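Local structure of carbon monoxide oxidation system transcription regulator CooA-1 (6CPB) at residues 6-9 with 10-13. The protein probably acts as a heme-containing, carbon monoxide-sensing transcription regulator that binds DNA, represented here by its sensory heme domain. Sequence-based numbering, arbitrary orientation.
Sequences TNLL and EVLN. With SO4 (sulfate ion), chain D.
L8, just ahead of the short helix 9-12, and V11 within it meet on the buried flank, their side chains running side by side in the same direction until L8 CD2 comes within 4.1 Å of V11 CG2. Both lean on F109 of the long helix 108-135, while L8 and L12 also reach L47 of strand 44-50, so this flank closes against the body of the domain. The backbone is tied here too: L12 N donates to L8 O over 2.9 Å. One residue further on, L9 CD2 lies across L12 CD1 at 3.9 Å, and L9 O accepts a more bent bond, N-H...O 140°, from N13 N, where the chain leaves helical geometry.

The other side is looser and wet. N7 carries its amide away from its own backbone N (chi1 -179°), which swings OD1 forward over the start of the helix to accept from L9 N at 2.9 Å; the donor sits well above the amide plane, 46° out of it. ND2 of the same amide binds A71 O, so both ends of the group are held and its rotation is fixed. Two waters complete this end. One gives hydrogens to N7 O and OD1 and accepts from E10 N; the other bridges N7 O, V11 N and the bent, exposed side chain of E10, standing 3.1 Å from OE1. Upstream, a sulfate, probably from the crystallisation liquor, takes T6 OG1 on its O2 at 2.7 Å.

With its asparagine cap and water-bridged first turn, this is an N-capped short helix, packed between strand 44-50 and helix 108-135 in the cyclic nucleotide-binding-like sensory domain of a CRP-family regulator.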
loop_
_atom_site.group_PDB
_atom_site.type_symbol
_atom_site.label_atom_id
_atom_site.label_comp_id
_atom_site.label_asym_id
_atom_site.label_seq_id
_atom_site.Cartn_x
_atom_site.Cartn_y
_atom_site.Cartn_z
ATOM N N THR A 6 -8.917 -5.255 -10.269
ATOM C CA THR A 6 -8.749 -5.891 -8.957
ATOM C C THR A 6 -9.980 -5.778 -8.078
ATOM O O THR A 6 -9.971 -6.278 -6.946
ATOM C CB THR A 6 -7.551 -5.338 -8.158
ATOM O OG1 THR A 6 -7.851 -4.032 -7.639
ATOM C CG2 THR A 6 -6.267 -5.315 -8.986
ATOM N N ASN A 7 -11.041 -5.156 -8.565
ATOM C CA ASN A 7 -12.234 -4.998 -7.750
ATOM C C ASN A 7 -12.773 -6.361 -7.323
ATOM O O ASN A 7 -12.798 -7.310 -8.109
ATOM C CB ASN A 7 -13.277 -4.218 -8.549
ATOM C CG ASN A 7 -14.525 -3.987 -7.778
ATOM O OD1 ASN A 7 -15.425 -4.830 -7.768
ATOM N ND2 ASN A 7 -14.601 -2.850 -7.102
ATOM N N LEU A 8 -13.226 -6.445 -6.073
ATOM C CA LEU A 8 -13.603 -7.714 -5.459
ATOM C C LEU A 8 -15.090 -8.033 -5.519
ATOM O O LEU A 8 -15.502 -9.058 -4.974
ATOM C CB LEU A 8 -13.117 -7.752 -4.009
ATOM C CG LEU A 8 -11.594 -7.767 -3.885
ATOM C CD1 LEU A 8 -11.191 -7.487 -2.457
ATOM C CD2 LEU A 8 -10.981 -9.087 -4.362
ATOM N N LEU A 9 -15.916 -7.220 -6.179
ATOM C CA LEU A 9 -17.325 -7.589 -6.289
ATOM C C LEU A 9 -17.503 -8.935 -6.979
ATOM O O LEU A 9 -18.376 -9.717 -6.597
ATOM C CB LEU A 9 -18.141 -6.516 -7.005
ATOM C CG LEU A 9 -18.413 -5.251 -6.195
ATOM C CD1 LEU A 9 -19.047 -4.170 -7.068
ATOM C CD2 LEU A 9 -19.291 -5.544 -4.992
ATOM N N GLU A 10 -16.712 -9.219 -8.012
ATOM C CA GLU A 10 -16.860 -10.500 -8.698
ATOM C C GLU A 10 -16.568 -11.660 -7.752
ATOM O O GLU A 10 -17.202 -12.714 -7.845
ATOM C CB GLU A 10 -15.990 -10.516 -9.957
ATOM C CG GLU A 10 -16.037 -11.806 -10.781
ATOM C CD GLU A 10 -14.912 -12.776 -10.463
ATOM O OE1 GLU A 10 -14.035 -12.449 -9.647
ATOM O OE2 GLU A 10 -14.891 -13.888 -11.054
ATOM N N VAL A 11 -15.611 -11.479 -6.840
ATOM C CA VAL A 11 -15.292 -12.467 -5.815
ATOM C C VAL A 11 -16.433 -12.589 -4.810
ATOM O O VAL A 11 -16.861 -13.701 -4.461
ATOM C CB VAL A 11 -13.966 -12.047 -5.147
ATOM C CG1 VAL A 11 -13.786 -12.665 -3.767
ATOM C CG2 VAL A 11 -12.801 -12.392 -6.073
ATOM N N LEU A 12 -16.953 -11.445 -4.335
ATOM C CA LEU A 12 -18.073 -11.457 -3.402
ATOM C C LEU A 12 -19.250 -12.223 -3.969
ATOM O O LEU A 12 -19.977 -12.885 -3.221
ATOM C CB LEU A 12 -18.507 -10.023 -3.084
ATOM C CG LEU A 12 -17.579 -9.278 -2.127
ATOM C CD1 LEU A 12 -17.763 -7.768 -2.192
ATOM C CD2 LEU A 12 -17.809 -9.758 -0.708
ATOM N N ASN A 13 -19.437 -12.160 -5.280
ATOM C CA ASN A 13 -20.577 -12.781 -5.936
ATOM C C ASN A 13 -20.252 -14.131 -6.555
ATOM O O ASN A 13 -21.035 -14.635 -7.362
ATOM C CB ASN A 13 -21.142 -11.811 -6.964
ATOM C CG ASN A 13 -21.763 -10.606 -6.302
ATOM O OD1 ASN A 13 -22.486 -10.744 -5.321
ATOM N ND2 ASN A 13 -21.452 -9.425 -6.795
HETATM S S SO4 D . -10.048 -1.678 -9.562
HETATM O O1 SO4 D . -10.952 -2.662 -10.155
HETATM O O2 SO4 D . -8.693 -2.228 -9.531
HETATM O O3 SO4 D . -10.060 -0.458 -10.365
HETATM O O4 SO4 D . -10.497 -1.376 -8.204
HETATM O O HOH W 1 -15.437 -7.019 -9.617
HETATM O O HOH W 2 -13.542 -9.881 -8.033
#